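Local coordinates for ribonucleoside-diphosphate reductase, alpha chain (Actinobacillus ureae ATCC 25976, PDB 6DQX), which is the catalytic subunit of a class Id ribonucleotide reductase, an enzyme family that reduces ribonucleoside diphosphates to the deoxynucleotides needed for DNA, at residues Leu280-Cys291 and Arg335-Leu346. Numbering follows the deposited sequence.
Sequences LPSSNDESFVCC and RAHRFATRHRAL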
loop_
_atom_site.group_PDB
_atom_site.type_symbol
_atom_site.label_atom_id
_atom_site.label_comp_id
_atom_site.label_asym_id
_atom_site.label_seq_id
_atom_site.Cartn_x
_atom_site.Cartn_y
_atom_site.Cartn_z
ATOM N N LEU A 280 17.199 -17.295 -6.477
ATOM C CA LEU A 280 16.358 -17.511 -7.654
ATOM C C LEU A 280 16.122 -16.164 -8.355
ATOM O O LEU A 280 16.202 -15.111 -7.709
ATOM C CB LEU A 280 15.019 -18.121 -7.277
ATOM C CG LEU A 280 15.072 -19.495 -6.617
ATOM C CD1 LEU A 280 13.696 -19.874 -6.088
ATOM C CD2 LEU A 280 15.578 -20.531 -7.616
ATOM N N PRO A 281 15.885 -16.207 -9.670
ATOM C CA PRO A 281 15.744 -14.983 -10.452
ATOM C C PRO A 281 14.324 -14.436 -10.356
ATOM O O PRO A 281 13.353 -15.207 -10.406
ATOM C CB PRO A 281 16.035 -15.449 -11.881
ATOM C CG PRO A 281 15.621 -16.876 -11.915
ATOM C CD PRO A 281 16.008 -17.389 -10.545
ATOM N N SER A 282 14.219 -13.121 -10.209
ATOM C CA SER A 282 12.930 -12.426 -10.276
ATOM C C SER A 282 13.038 -11.388 -11.389
ATOM O O SER A 282 14.137 -11.008 -11.789
ATOM C CB SER A 282 12.579 -11.802 -8.932
ATOM O OG SER A 282 13.643 -11.024 -8.443
ATOM N N SER A 283 11.891 -10.975 -11.938
ATOM C CA SER A 283 11.901 -10.062 -13.092
ATOM C C SER A 283 10.573 -9.326 -13.149
ATOM O O SER A 283 9.692 -9.574 -12.352
ATOM C CB SER A 283 12.047 -10.862 -14.385
ATOM O OG SER A 283 10.920 -11.681 -14.533
ATOM N N ASN A 284 10.422 -8.461 -14.147
ATOM C CA ASN A 284 9.138 -7.791 -14.426
ATOM C C ASN A 284 7.937 -8.751 -14.547
ATOM O O ASN A 284 6.826 -8.394 -14.132
ATOM C CB ASN A 284 9.249 -6.948 -15.726
ATOM C CG ASN A 284 10.113 -5.708 -15.567
ATOM O OD1 ASN A 284 11.037 -5.468 -16.362
ATOM N ND2 ASN A 284 9.825 -4.906 -14.545
ATOM N N ASP A 285 8.162 -9.968 -15.052
ATOM C CA ASP A 285 7.101 -10.946 -15.273
ATOM C C ASP A 285 7.040 -12.146 -14.300
ATOM O O ASP A 285 6.052 -12.866 -14.315
ATOM C CB ASP A 285 7.138 -11.472 -16.729
ATOM C CG ASP A 285 8.478 -12.113 -17.107
ATOM O OD1 ASP A 285 9.392 -11.364 -17.530
ATOM O OD2 ASP A 285 8.633 -13.356 -17.013
ATOM N N GLU A 286 8.070 -12.335 -13.461
ATOM C CA GLU A 286 8.158 -13.480 -12.562
ATOM C C GLU A 286 8.604 -13.087 -11.149
ATOM O O GLU A 286 9.569 -12.380 -10.992
ATOM C CB GLU A 286 9.135 -14.498 -13.135
ATOM C CG GLU A 286 8.554 -15.306 -14.289
ATOM C CD GLU A 286 9.487 -16.416 -14.766
ATOM O OE1 GLU A 286 10.715 -16.221 -14.827
ATOM O OE2 GLU A 286 8.990 -17.498 -15.116
ATOM N N SER A 287 7.901 -13.594 -10.151
ATOM C CA SER A 287 8.298 -13.449 -8.732
ATOM C C SER A 287 8.680 -14.866 -8.262
ATOM O O SER A 287 7.902 -15.810 -8.422
ATOM C CB SER A 287 7.150 -12.913 -7.909
ATOM O OG SER A 287 6.883 -11.587 -8.330
ATOM N N PHE A 288 9.881 -15.027 -7.719
ATOM C CA PHE A 288 10.289 -16.375 -7.295
ATOM C C PHE A 288 9.476 -16.871 -6.124
ATOM O O PHE A 288 9.099 -16.095 -5.236
ATOM C CB PHE A 288 11.803 -16.496 -7.078
ATOM C CG PHE A 288 12.367 -15.708 -5.912
ATOM C CD1 PHE A 288 12.142 -16.088 -4.601
ATOM C CD2 PHE A 288 13.206 -14.627 -6.147
ATOM C CE1 PHE A 288 12.728 -15.372 -3.538
ATOM C CE2 PHE A 288 13.782 -13.917 -5.095
ATOM C CZ PHE A 288 13.536 -14.288 -3.809
ATOM N N VAL A 289 9.162 -18.169 -6.163
ATOM C CA VAL A 289 8.626 -18.900 -5.042
ATOM C C VAL A 289 9.352 -20.236 -4.943
ATOM O O VAL A 289 9.900 -20.739 -5.924
ATOM C CB VAL A 289 7.105 -19.120 -5.143
ATOM C CG1 VAL A 289 6.367 -17.793 -5.091
ATOM C CG2 VAL A 289 6.722 -19.839 -6.433
ATOM N N CYS A 290 9.284 -20.833 -3.762
ATOM C CA CYS A 290 9.964 -22.113 -3.515
ATOM C C CYS A 290 9.302 -22.785 -2.321
ATOM O O CYS A 290 8.660 -22.129 -1.511
ATOM C CB CYS A 290 11.443 -21.839 -3.233
ATOM S SG CYS A 290 12.526 -23.270 -3.366
ATOM N N CYS A 291 9.440 -24.089 -2.209
ATOM C CA CYS A 291 8.941 -24.788 -1.038
ATOM C C CYS A 291 10.083 -25.555 -0.438
ATOM O O CYS A 291 11.110 -25.778 -1.091
ATOM C CB CYS A 291 7.797 -25.705 -1.374
ATOM S SG CYS A 291 8.201 -26.926 -2.607
ATOM N N ARG A 335 2.500 -13.429 -11.220
ATOM C CA ARG A 335 3.947 -13.475 -11.489
ATOM C C ARG A 335 4.565 -14.698 -10.828
ATOM O O ARG A 335 5.500 -15.274 -11.385
ATOM C CB ARG A 335 4.669 -12.207 -11.024
ATOM C CG ARG A 335 4.225 -10.958 -11.773
ATOM C CD ARG A 335 5.253 -9.863 -11.754
ATOM N NE ARG A 335 5.400 -9.308 -10.412
ATOM C CZ ARG A 335 6.095 -8.216 -10.106
ATOM N NH1 ARG A 335 6.777 -7.560 -11.026
ATOM N NH2 ARG A 335 6.148 -7.804 -8.844
ATOM N N ALA A 336 4.060 -15.056 -9.647
ATOM C CA ALA A 336 4.522 -16.243 -8.915
ATOM C C ALA A 336 3.990 -17.520 -9.567
ATOM O O ALA A 336 4.695 -18.530 -9.661
ATOM C CB ALA A 336 4.102 -16.182 -7.479
ATOM N N HIS A 337 2.736 -17.480 -9.996
ATOM C CA HIS A 337 2.163 -18.622 -10.736
ATOM C C HIS A 337 3.001 -18.942 -11.961
ATOM O O HIS A 337 3.333 -20.136 -12.196
ATOM C CB HIS A 337 0.719 -18.321 -11.134
ATOM C CG HIS A 337 0.113 -19.359 -12.018
ATOM N ND1 HIS A 337 -0.420 -20.516 -11.522
ATOM C CD2 HIS A 337 0.002 -19.437 -13.358
ATOM C CE1 HIS A 337 -0.853 -21.262 -12.523
ATOM N NE2 HIS A 337 -0.619 -20.624 -13.645
ATOM N N ARG A 338 3.373 -17.899 -12.715
ATOM C CA ARG A 338 4.209 -18.021 -13.895
ATOM C C ARG A 338 5.573 -18.633 -13.524
ATOM O O ARG A 338 6.027 -19.608 -14.143
ATOM C CB ARG A 338 4.411 -16.665 -14.570
ATOM C CG ARG A 338 5.305 -16.726 -15.792
ATOM C CD ARG A 338 5.302 -15.420 -16.542
ATOM N NE ARG A 338 6.348 -15.381 -17.551
ATOM C CZ ARG A 338 6.300 -15.970 -18.752
ATOM N NH1 ARG A 338 5.266 -16.692 -19.144
ATOM N NH2 ARG A 338 7.329 -15.832 -19.567
ATOM N N PHE A 339 6.207 -18.076 -12.505
ATOM C CA PHE A 339 7.495 -18.605 -12.070
ATOM C C PHE A 339 7.446 -20.064 -11.712
ATOM O O PHE A 339 8.266 -20.848 -12.202
ATOM C CB PHE A 339 8.072 -17.821 -10.865
ATOM C CG PHE A 339 9.417 -18.336 -10.429
ATOM C CD1 PHE A 339 9.507 -19.405 -9.558
ATOM C CD2 PHE A 339 10.580 -17.760 -10.916
ATOM C CE1 PHE A 339 10.740 -19.887 -9.132
ATOM C CE2 PHE A 339 11.825 -18.244 -10.528
ATOM C CZ PHE A 339 11.902 -19.306 -9.642
ATOM N N ALA A 340 6.519 -20.435 -10.841
ATOM C CA ALA A 340 6.385 -21.818 -10.416
ATOM C C ALA A 340 6.150 -22.753 -11.608
ATOM O O ALA A 340 6.819 -23.772 -11.717
ATOM C CB ALA A 340 5.274 -22.001 -9.420
ATOM N N THR A 341 5.236 -22.372 -12.486
ATOM C CA THR A 341 4.949 -23.154 -13.712
ATOM C C THR A 341 6.211 -23.409 -14.566
ATOM O O THR A 341 6.438 -24.526 -15.045
ATOM C CB THR A 341 3.884 -22.461 -14.567
ATOM O OG1 THR A 341 2.703 -22.342 -13.768
ATOM C CG2 THR A 341 3.586 -23.298 -15.856
ATOM N N ARG A 342 7.020 -22.375 -14.772
ATOM C CA ARG A 342 8.140 -22.481 -15.678
ATOM C C ARG A 342 9.425 -23.046 -15.077
ATOM O O ARG A 342 10.230 -23.626 -15.806
ATOM C CB ARG A 342 8.399 -21.137 -16.322
ATOM C CG ARG A 342 7.178 -20.623 -17.055
ATOM C CD ARG A 342 7.374 -19.207 -17.513
ATOM N NE ARG A 342 8.228 -19.076 -18.677
ATOM C CZ ARG A 342 9.364 -18.378 -18.766
ATOM N NH1 ARG A 342 9.898 -17.709 -17.754
ATOM N NH2 ARG A 342 9.972 -18.335 -19.934
ATOM N N HIS A 343 9.624 -22.848 -13.765
ATOM C CA HIS A 343 10.873 -23.191 -13.068
ATOM C C HIS A 343 10.771 -24.436 -12.198
ATOM O O HIS A 343 11.715 -25.216 -12.131
ATOM C CB HIS A 343 11.303 -22.033 -12.139
ATOM C CG HIS A 343 11.784 -20.818 -12.865
ATOM N ND1 HIS A 343 10.946 -19.912 -13.491
ATOM C CD2 HIS A 343 13.030 -20.350 -13.030
ATOM C CE1 HIS A 343 11.683 -18.949 -14.030
ATOM N NE2 HIS A 343 12.953 -19.197 -13.767
ATOM N N ARG A 344 9.663 -24.574 -11.476
ATOM C CA ARG A 344 9.485 -25.613 -10.473
ATOM C C ARG A 344 10.660 -25.680 -9.477
ATOM O O ARG A 344 11.141 -26.760 -9.128
ATOM C CB ARG A 344 9.255 -26.969 -11.158
ATOM C CG ARG A 344 8.091 -26.991 -12.136
ATOM C CD ARG A 344 7.745 -28.419 -12.571
ATOM N NE ARG A 344 7.126 -29.113 -11.447
ATOM C CZ ARG A 344 5.828 -29.077 -11.127
ATOM N NH1 ARG A 344 4.936 -28.459 -11.890
ATOM N NH2 ARG A 344 5.403 -29.701 -10.041
ATOM N N ALA A 345 11.150 -24.519 -9.035
ATOM C CA ALA A 345 12.285 -24.502 -8.104
ATOM C C ALA A 345 11.931 -25.126 -6.757
ATOM O O ALA A 345 10.853 -24.864 -6.218
ATOM C CB ALA A 345 12.791 -23.082 -7.903
ATOM N N LEU A 346 12.814 -25.999 -6.247
ATOM C CA LEU A 346 12.684 -26.585 -4.920
ATOM C C LEU A 346 13.867 -26.196 -4.003
ATOM O O LEU A 346 14.980 -25.849 -4.464
ATOM C CB LEU A 346 12.616 -28.118 -4.988
ATOM C CG LEU A 346 11.656 -28.726 -6.045
ATOM C CD1 LEU A 346 11.768 -30.241 -6.025
ATOM C CD2 LEU A 346 10.228 -28.252 -5.793
HETATM O O HOH W 1 8.295 -4.991 -12.351
HETATM O O HOH W 2 9.138 -22.743 -7.830
#
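Phe339 carries its ring opposite its backbone nitrogen (chi1 -179°), so that it leans from helix 334-343 against the chain at Phe288, while Glu286, extended beyond CG (chi2 -174°), reaches obliquely along the helix toward its C-terminal end, crossing the Arg342 side chain at about a right angle. The flat phenylalanine face suits a backbone CH: Phe288 CA stands 3.7 Å above the centroid, a CH-pi contact. His343 lies against the opposite face, its ND1 bonded back to Phe339 O, and Leu280 CD1 packs 4.0 Å from Phe339 CZ. Small and branched residues let strand and helix approach, with Val289 CG1 3.7 Å from Ala336 CB.

Arg342 NH1 gives a straight bond of 2.8 Å to Glu286 OE2, from above the carboxylate plane; Glu399 takes its NH2. Arg338 NE forms a salt bridge with Asp285 OD2 at 3.1 Å, on the anti side but tilted out of the carboxylate plane, and Arg342 CD lies over one face of the Arg338 guanidinium. Long, bent Arg335 sends NH1 in its own plane to Asn284 O (3.2 Å), while NH2 pairs with Glu123, which also binds Ser287 OG. Ser287 N reaches Arg335 O from the face opposite Phe339 N. The helix is the last of those connecting the parallel strands 288-296 and 347-351, a beta-alpha-beta crossover in the ribonucleotide reductase barrel domain.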